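Local coordinates for putative uncharacterized protein (Streptococcus mutans, PDB 3BGK), which probably dehydrates the S epimer of hydrated NADH or NADPH at the expense of ADP, repairing damaged nicotinamide cofactor as a member of the NnrD/CARKD family, at residues T90-K95 with D117-Q122; T99-H104 with A108-M113; V147-I152 with L158-S163. All coordinates share one frame; numbering follows the deposited sequence.

How the contacts relate
All three contacts are buried and pack a helix on the same central sheet. Contacts 1 and 3 lie on one face of it, where helices 116-125 and 139-151 touch through Leu-119 and Val-147; contact 2 lies on the other face. Contacts 1 and 2 share neighbouring strands, joined by a probable hydrogen bond from Val-91 N to Met-109 O (2.8 Å), whereas contacts 2 and 3 do not touch. Chemistry follows position. Contact 3, nearest the centre of the chain, is wholly apolar across its segments; contact 1 mixes methyl packing with a glutamine amide; contact 2, beside other subunits at the sheet's outermost strand, carries a histidine-carbonyl hydrogen bond.

Contact 1: T90-K95 with D117-Q122; sequences TVATHK and DRLSEQ
Ala-92 and Leu-119 meet through single methyl groups, CB of the alanine lying 4.0 Å from CD1 of the leucine. The alanine is small enough to let helix 116-125 settle close to strand 88-93, and here the CA atoms of the two segments come nearest, 7.0 Å apart for Ala-92 and Leu-119. Leucine suits the opposing place because its branch can span what remains: its CB does not head straight for the strand, but with CG anti to the backbone N (chi1 173°) CD1 swings across to the alanine. One helical turn on, Gln-122 lies over Thr-90. The threonine presents its methyl, CG2, which is 3.5 Å from OE1 of Gln-122, while OG1 is 3.9 Å from that same oxygen, too far for a hydrogen bond. The two side chains cross at about a right angle, and a bend at chi2 (-61°) folds the glutamine back so that its amide, rather than its aliphatic stem, touches the strand.

Thr-90 and Ala-92 are two apart on the strand and face the helix together; Leu-119 and Gln-122 are three apart and share one side of it. This is helix-on-sheet packing in an alpha/beta three-layer sandwich, on the face opposite that where Val-91 meets helix 71-83. Further out, Leu-119 also packs on Ile-64 of strand 60-64 and on Thr-144 of helix 139-151, and Gln-122 reaches Phe-111 of strand 109-112, so helix 116-125 straddles three strands with another helix at its flank.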
loop_
_atom_site.group_PDB
_atom_site.type_symbol
_atom_site.label_atom_id
_atom_site.label_comp_id
_atom_site.label_asym_id
_atom_site.label_seq_id
_atom_site.Cartn_x
_atom_site.Cartn_y
_atom_site.Cartn_z
ATOM N N THR A 90 -7.717 6.169 17.093
ATOM C CA THR A 90 -6.458 5.733 17.690
ATOM C C THR A 90 -6.517 4.225 17.878
ATOM O O THR A 90 -7.537 3.689 18.301
ATOM C CB THR A 90 -6.220 6.431 19.039
ATOM O OG1 THR A 90 -6.395 7.841 18.881
ATOM C CG2 THR A 90 -4.814 6.162 19.565
ATOM N N VAL A 91 -5.421 3.546 17.551
ATOM C CA VAL A 91 -5.369 2.091 17.574
ATOM C C VAL A 91 -4.298 1.588 18.545
ATOM O O VAL A 91 -3.130 1.983 18.457
ATOM C CB VAL A 91 -5.092 1.514 16.165
ATOM C CG1 VAL A 91 -5.299 0.003 16.156
ATOM C CG2 VAL A 91 -5.978 2.179 15.111
ATOM N N ALA A 92 -4.714 0.735 19.478
ATOM C CA ALA A 92 -3.799 0.007 20.344
ATOM C C ALA A 92 -3.658 -1.403 19.779
ATOM O O ALA A 92 -4.601 -2.203 19.814
ATOM C CB ALA A 92 -4.329 -0.036 21.773
ATOM N N THR A 93 -2.483 -1.710 19.251
ATOM C CA THR A 93 -2.319 -2.928 18.483
ATOM C C THR A 93 -0.935 -3.539 18.698
ATOM O O THR A 93 -0.119 -3.004 19.461
ATOM C CB THR A 93 -2.650 -2.686 16.970
ATOM O OG1 THR A 93 -2.572 -3.915 16.248
ATOM C CG2 THR A 93 -1.710 -1.664 16.332
ATOM N N HIS A 94 -0.676 -4.671 18.052
ATOM C CA HIS A 94 0.631 -5.287 18.163
ATOM C C HIS A 94 1.693 -4.434 17.462
ATOM O O HIS A 94 1.526 -4.024 16.312
ATOM C CB HIS A 94 0.618 -6.722 17.624
ATOM C CG HIS A 94 1.905 -7.457 17.836
ATOM N ND1 HIS A 94 2.255 -8.016 19.049
ATOM C CD2 HIS A 94 2.931 -7.718 16.994
ATOM C CE1 HIS A 94 3.441 -8.591 18.944
ATOM N NE2 HIS A 94 3.873 -8.425 17.707
ATOM N N LYS A 95 2.767 -4.158 18.197
ATOM C CA LYS A 95 3.993 -3.535 17.696
ATOM C C LYS A 95 4.282 -3.827 16.210
ATOM O O LYS A 95 4.470 -2.898 15.422
ATOM C CB LYS A 95 5.150 -3.994 18.604
ATOM C CG LYS A 95 6.574 -3.750 18.122
ATOM C CD LYS A 95 7.545 -4.649 18.905
ATOM N N ASP A 117 1.087 2.471 30.283
ATOM C CA ASP A 117 0.820 3.858 30.674
ATOM C C ASP A 117 0.242 4.685 29.531
ATOM O O ASP A 117 -0.604 5.554 29.758
ATOM C CB ASP A 117 2.076 4.520 31.260
ATOM C CG ASP A 117 2.339 4.112 32.722
ATOM O OD1 ASP A 117 1.493 3.407 33.326
ATOM O OD2 ASP A 117 3.398 4.499 33.270
ATOM N N ARG A 118 0.687 4.400 28.304
ATOM C CA ARG A 118 0.139 5.066 27.123
ATOM C C ARG A 118 -1.279 4.571 26.811
ATOM O O ARG A 118 -2.164 5.374 26.501
ATOM C CB ARG A 118 1.067 4.934 25.909
ATOM C CG ARG A 118 0.606 5.761 24.717
ATOM C CD ARG A 118 1.527 5.650 23.525
ATOM N NE ARG A 118 2.662 6.568 23.619
ATOM C CZ ARG A 118 3.938 6.188 23.625
ATOM N NH1 ARG A 118 4.260 4.902 23.530
ATOM N NH2 ARG A 118 4.897 7.098 23.709
ATOM N N LEU A 119 -1.487 3.257 26.905
ATOM C CA LEU A 119 -2.821 2.669 26.759
ATOM C C LEU A 119 -3.818 3.306 27.719
ATOM O O LEU A 119 -4.943 3.609 27.325
ATOM C CB LEU A 119 -2.783 1.147 26.960
ATOM C CG LEU A 119 -4.119 0.386 27.010
ATOM C CD1 LEU A 119 -4.909 0.483 25.700
ATOM C CD2 LEU A 119 -3.893 -1.067 27.385
ATOM N N SER A 120 -3.392 3.503 28.968
ATOM C CA SER A 120 -4.204 4.158 29.994
ATOM C C SER A 120 -4.562 5.594 29.618
ATOM O O SER A 120 -5.739 5.962 29.625
ATOM C CB SER A 120 -3.495 4.128 31.351
ATOM O OG SER A 120 -3.872 2.984 32.095
ATOM N N GLU A 121 -3.542 6.392 29.294
ATOM C CA GLU A 121 -3.719 7.776 28.853
ATOM C C GLU A 121 -4.709 7.856 27.696
ATOM O O GLU A 121 -5.589 8.717 27.685
ATOM C CB GLU A 121 -2.376 8.392 28.429
ATOM C CG GLU A 121 -1.430 8.727 29.580
ATOM N N GLN A 122 -4.572 6.942 26.738
ATOM C CA GLN A 122 -5.417 6.939 25.547
ATOM C C GLN A 122 -6.873 6.566 25.825
ATOM O O GLN A 122 -7.775 7.049 25.135
ATOM C CB GLN A 122 -4.823 6.047 24.445
ATOM C CG GLN A 122 -3.568 6.623 23.779
ATOM C CD GLN A 122 -3.805 7.962 23.079
ATOM O OE1 GLN A 122 -4.835 8.169 22.430
ATOM N NE2 GLN A 122 -2.841 8.868 23.196
#

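Contact 2: T99-H104 with A108-M113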
loop_
_atom_site.group_PDB
_atom_site.type_symbol
_atom_site.label_atom_id
_atom_site.label_comp_id
_atom_site.label_asym_id
_atom_site.label_seq_id
_atom_site.Cartn_x
_atom_site.Cartn_y
_atom_site.Cartn_z
ATOM N N THR A 99 2.957 -0.893 11.144
ATOM C CA THR A 99 3.400 -0.539 9.792
ATOM C C THR A 99 2.322 -0.840 8.748
ATOM O O THR A 99 2.034 -0.008 7.873
ATOM C CB THR A 99 4.714 -1.264 9.403
ATOM O OG1 THR A 99 5.741 -0.922 10.335
ATOM C CG2 THR A 99 5.175 -0.857 8.005
ATOM N N ALA A 100 1.746 -2.037 8.841
ATOM C CA ALA A 100 0.689 -2.473 7.936
ATOM C C ALA A 100 -0.558 -1.604 8.079
ATOM O O ALA A 100 -1.183 -1.244 7.080
ATOM C CB ALA A 100 0.361 -3.945 8.166
ATOM N N LEU A 101 -0.902 -1.248 9.315
ATOM C CA LEU A 101 -2.020 -0.341 9.568
ATOM C C LEU A 101 -1.787 0.993 8.875
ATOM O O LEU A 101 -2.681 1.518 8.204
ATOM C CB LEU A 101 -2.246 -0.107 11.067
ATOM C CG LEU A 101 -3.339 0.928 11.389
ATOM C CD1 LEU A 101 -4.707 0.292 11.529
ATOM C CD2 LEU A 101 -3.002 1.711 12.622
ATOM N N HIS A 102 -0.582 1.538 9.034
ATOM C CA HIS A 102 -0.272 2.838 8.439
ATOM C C HIS A 102 -0.120 2.804 6.932
ATOM O O HIS A 102 -0.305 3.831 6.274
ATOM C CB HIS A 102 0.929 3.492 9.103
ATOM C CG HIS A 102 0.588 4.163 10.389
ATOM N ND1 HIS A 102 1.461 4.227 11.450
ATOM C CD2 HIS A 102 -0.548 4.775 10.796
ATOM C CE1 HIS A 102 0.885 4.863 12.452
ATOM N NE2 HIS A 102 -0.332 5.215 12.078
ATOM N N SER A 103 0.184 1.631 6.382
ATOM C CA SER A 103 0.180 1.471 4.933
ATOM C C SER A 103 -1.215 1.780 4.400
ATOM O O SER A 103 -1.351 2.396 3.350
ATOM C CB SER A 103 0.632 0.067 4.513
ATOM O OG SER A 103 -0.348 -0.916 4.824
ATOM N N HIS A 104 -2.241 1.370 5.146
ATOM C CA HIS A 104 -3.641 1.574 4.751
ATOM C C HIS A 104 -4.182 2.916 5.198
ATOM O O HIS A 104 -5.015 3.515 4.508
ATOM C CB HIS A 104 -4.533 0.492 5.366
ATOM C CG HIS A 104 -4.369 -0.854 4.744
ATOM N ND1 HIS A 104 -5.059 -1.238 3.613
ATOM C CD2 HIS A 104 -3.597 -1.910 5.093
ATOM C CE1 HIS A 104 -4.717 -2.471 3.290
ATOM N NE2 HIS A 104 -3.829 -2.902 4.168
ATOM N N ALA A 108 -4.698 7.328 11.271
ATOM C CA ALA A 108 -4.901 6.778 12.611
ATOM C C ALA A 108 -3.594 6.592 13.358
ATOM O O ALA A 108 -2.674 5.935 12.865
ATOM C CB ALA A 108 -5.651 5.465 12.538
HETATM N N MSE A 109 -3.508 7.171 14.549
HETATM C CA MSE A 109 -2.348 6.929 15.393
HETATM C C MSE A 109 -2.396 5.486 15.886
HETATM O O MSE A 109 -3.472 4.943 16.136
HETATM C CB MSE A 109 -2.291 7.923 16.556
HETATM C CG MSE A 109 -0.998 7.871 17.365
HETATM SE SE MSE A 109 -1.126 6.662 18.898
HETATM C CE MSE A 109 -1.563 8.000 20.250
ATOM N N ALA A 110 -1.229 4.865 15.995
ATOM C CA ALA A 110 -1.139 3.487 16.452
ATOM C C ALA A 110 0.039 3.322 17.389
ATOM O O ALA A 110 1.105 3.896 17.162
ATOM C CB ALA A 110 -1.006 2.543 15.270
ATOM N N PHE A 111 -0.155 2.529 18.438
ATOM C CA PHE A 111 0.923 2.236 19.381
ATOM C C PHE A 111 0.864 0.787 19.851
ATOM O O PHE A 111 -0.119 0.080 19.617
ATOM C CB PHE A 111 0.910 3.215 20.575
ATOM C CG PHE A 111 -0.314 3.104 21.448
ATOM C CD1 PHE A 111 -0.258 2.434 22.659
ATOM C CD2 PHE A 111 -1.523 3.667 21.057
ATOM C CE1 PHE A 111 -1.386 2.326 23.466
ATOM C CE2 PHE A 111 -2.657 3.558 21.859
ATOM C CZ PHE A 111 -2.586 2.891 23.063
ATOM N N ASP A 112 1.937 0.360 20.505
ATOM C CA ASP A 112 2.055 -0.974 21.068
ATOM C C ASP A 112 1.123 -1.087 22.269
ATOM O O ASP A 112 1.243 -0.336 23.243
ATOM C CB ASP A 112 3.506 -1.202 21.496
ATOM C CG ASP A 112 3.835 -2.665 21.735
ATOM O OD1 ASP A 112 2.919 -3.485 21.981
ATOM O OD2 ASP A 112 5.040 -2.995 21.696
HETATM N N MSE A 113 0.192 -2.028 22.199
HETATM C CA MSE A 113 -0.762 -2.218 23.289
HETATM C C MSE A 113 -0.127 -2.672 24.612
HETATM O O MSE A 113 -0.764 -2.556 25.662
HETATM C CB MSE A 113 -1.916 -3.138 22.870
HETATM C CG MSE A 113 -1.499 -4.524 22.399
HETATM SE SE MSE A 113 -3.017 -5.655 21.901
HETATM C CE MSE A 113 -4.092 -5.463 23.476
#
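His-102 reaches from helix 98-104 to the backbone carbonyl of Ala-108, and its side chain can be followed outward. CB leaves the helix to one side of the strand; with CG anti to the carbonyl carbon, the imidazole then carries its far edge across. Of the ring carbons, CD2 comes within 3.2 Å of Ala-108 O, while CE1, at the other side of the tip, lies 4.1 Å from CB of Ala-110. Between them NE2 donates a hydrogen bond of 2.6 Å to Ala-108 O. The oxygen sits close to the ring plane and the donor approaches it almost end-on, with a C=O...N angle of 162°, although the N-H...O angle of 141° shows a distinct bend.

Beside this polar link, Leu-101 puts CD2 against CB of Ala-110 at 3.4 Å, a close approach, possible because alanine offers only a methyl. The contact belongs to the beta-alpha-beta unit of strand 88-93, helix 98-104 and strand 109-112, the last two antiparallel (175°). Leu-101 packs on Val-91 within the unit and on Ala-78 of the neighbouring helix 71-83. On the subunit side, His-102 O accepts a hydrogen bond from His-104 NE2 of the second subunit.

Chemically, histidine serves a double purpose: its carbons tolerate the buried methyl surface, while NE2 satisfies a buried carbonyl. The bond implies a proton on NE2.

Contact 3: V147-I152 with L158-S163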
loop_
_atom_site.group_PDB
_atom_site.type_symbol
_atom_site.label_atom_id
_atom_site.label_comp_id
_atom_site.label_asym_id
_atom_site.label_seq_id
_atom_site.Cartn_x
_atom_site.Cartn_y
_atom_site.Cartn_z
ATOM N N VAL A 147 -6.949 -3.902 31.960
ATOM C CA VAL A 147 -6.527 -2.496 32.012
ATOM C C VAL A 147 -7.700 -1.622 31.578
ATOM O O VAL A 147 -8.140 -0.737 32.321
ATOM C CB VAL A 147 -5.281 -2.208 31.121
ATOM C CG1 VAL A 147 -4.990 -0.709 31.049
ATOM C CG2 VAL A 147 -4.067 -2.947 31.647
ATOM N N VAL A 148 -8.210 -1.909 30.380
ATOM C CA VAL A 148 -9.353 -1.210 29.796
ATOM C C VAL A 148 -10.533 -1.231 30.752
ATOM O O VAL A 148 -11.082 -0.183 31.070
ATOM C CB VAL A 148 -9.752 -1.838 28.438
ATOM C CG1 VAL A 148 -11.060 -1.242 27.908
ATOM C CG2 VAL A 148 -8.627 -1.668 27.441
ATOM N N TRP A 149 -10.898 -2.421 31.222
ATOM C CA TRP A 149 -12.038 -2.597 32.120
ATOM C C TRP A 149 -11.972 -1.727 33.380
ATOM O O TRP A 149 -13.000 -1.255 33.863
ATOM C CB TRP A 149 -12.192 -4.073 32.501
ATOM C CG TRP A 149 -13.569 -4.409 32.982
ATOM C CD1 TRP A 149 -13.971 -4.587 34.280
ATOM C CD2 TRP A 149 -14.738 -4.576 32.173
ATOM N NE1 TRP A 149 -15.319 -4.863 34.322
ATOM C CE2 TRP A 149 -15.813 -4.863 33.044
ATOM C CE3 TRP A 149 -14.981 -4.516 30.793
ATOM C CZ2 TRP A 149 -17.111 -5.092 32.583
ATOM C CZ3 TRP A 149 -16.274 -4.746 30.333
ATOM C CH2 TRP A 149 -17.322 -5.025 31.228
ATOM N N GLN A 150 -10.768 -1.508 33.907
ATOM C CA GLN A 150 -10.589 -0.662 35.099
ATOM C C GLN A 150 -10.454 0.835 34.776
ATOM O O GLN A 150 -10.636 1.686 35.651
ATOM C CB GLN A 150 -9.394 -1.135 35.937
ATOM C CG GLN A 150 -9.614 -2.480 36.639
ATOM N N ALA A 151 -10.142 1.142 33.519
ATOM C CA ALA A 151 -9.930 2.522 33.088
ATOM C C ALA A 151 -11.154 3.172 32.421
ATOM O O ALA A 151 -11.183 4.391 32.219
ATOM C CB ALA A 151 -8.703 2.607 32.175
ATOM N N ILE A 152 -12.158 2.363 32.083
ATOM C CA ILE A 152 -13.382 2.879 31.460
ATOM C C ILE A 152 -14.140 3.788 32.421
ATOM O O ILE A 152 -14.196 3.539 33.627
ATOM C CB ILE A 152 -14.305 1.742 30.898
ATOM C CG1 ILE A 152 -13.646 1.016 29.712
ATOM C CG2 ILE A 152 -15.684 2.277 30.498
ATOM C CD1 ILE A 152 -13.336 1.894 28.489
ATOM N N LEU A 158 -18.612 1.705 25.300
ATOM C CA LEU A 158 -17.721 0.557 25.207
ATOM C C LEU A 158 -18.318 -0.507 24.300
ATOM O O LEU A 158 -19.417 -1.018 24.561
ATOM C CB LEU A 158 -17.424 -0.020 26.598
ATOM C CG LEU A 158 -16.559 -1.284 26.693
ATOM C CD1 LEU A 158 -15.110 -1.019 26.274
ATOM C CD2 LEU A 158 -16.619 -1.870 28.105
ATOM N N ILE A 159 -17.589 -0.818 23.231
ATOM C CA ILE A 159 -17.972 -1.875 22.307
ATOM C C ILE A 159 -17.062 -3.075 22.529
ATOM O O ILE A 159 -15.831 -2.971 22.456
ATOM C CB ILE A 159 -17.934 -1.423 20.826
ATOM C CG1 ILE A 159 -18.630 -0.068 20.659
ATOM C CG2 ILE A 159 -18.593 -2.467 19.935
ATOM C CD1 ILE A 159 -18.220 0.681 19.411
ATOM N N ILE A 160 -17.689 -4.210 22.815
ATOM C CA ILE A 160 -16.981 -5.447 23.081
ATOM C C ILE A 160 -17.245 -6.393 21.915
ATOM O O ILE A 160 -18.383 -6.797 21.669
ATOM C CB ILE A 160 -17.425 -6.065 24.428
ATOM C CG1 ILE A 160 -17.220 -5.055 25.570
ATOM C CG2 ILE A 160 -16.665 -7.362 24.702
ATOM C CD1 ILE A 160 -17.986 -5.381 26.842
ATOM N N ASP A 161 -16.181 -6.724 21.195
ATOM C CA ASP A 161 -16.302 -7.421 19.923
ATOM C C ASP A 161 -15.524 -8.719 19.941
ATOM O O ASP A 161 -14.591 -8.874 20.725
ATOM C CB ASP A 161 -15.793 -6.526 18.793
ATOM C CG ASP A 161 -15.998 -7.134 17.425
ATOM O OD1 ASP A 161 -17.140 -7.115 16.926
ATOM O OD2 ASP A 161 -15.013 -7.634 16.841
ATOM N N GLY A 162 -15.924 -9.654 19.085
ATOM C CA GLY A 162 -15.173 -10.878 18.857
ATOM C C GLY A 162 -14.715 -11.551 20.129
ATOM O O GLY A 162 -15.509 -11.748 21.040
ATOM N N SER A 163 -13.421 -11.860 20.196
ATOM C CA SER A 163 -12.829 -12.627 21.296
ATOM C C SER A 163 -12.949 -11.962 22.669
ATOM O O SER A 163 -12.830 -12.633 23.699
ATOM C CB SER A 163 -11.361 -12.959 20.996
ATOM O OG SER A 163 -10.513 -11.852 21.256
#
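OD1 of Asp-161 is gripped by Lys-222 NZ in a salt bridge and by Thr-184 OG1 in a hydrogen bond, on the same strand whose Leu-158 and Ile-160 meet helix 139-151. Lys-222 is predicted to bind AMP, so Asp-161 may position it. Helix and strand belong to the beta-alpha-beta unit of strand 128-131, helix 139-151 and strand 157-161, and the residues that meet are apolar.

Leu-158 is the hub. Its CD2 lies 3.7 Å from CZ3 of Trp-149, while CD1 branches the other way to CD1 of Ile-152 at 4.1 Å. Ile-160, two residues on, sends CD1 to the edge of the indole, near its plane, 3.9 Å from CZ3. The long tryptophan suits its place because the roughly antiparallel segment axes (157°) stay 11.5 Å apart: with CG anti to the backbone N (chi1 -159°), the six-membered ring reaches out to meet the ends of Leu-158 and Ile-160, and together they fill the space between the axes. Elsewhere the indole makes a cation-pi contact with Arg-171.

Branched aliphatics against a broad aromatic bring no directional bond, so the grip rests on shape and excluded water, while the charged Asp-161 lies at the strand's C-terminal end.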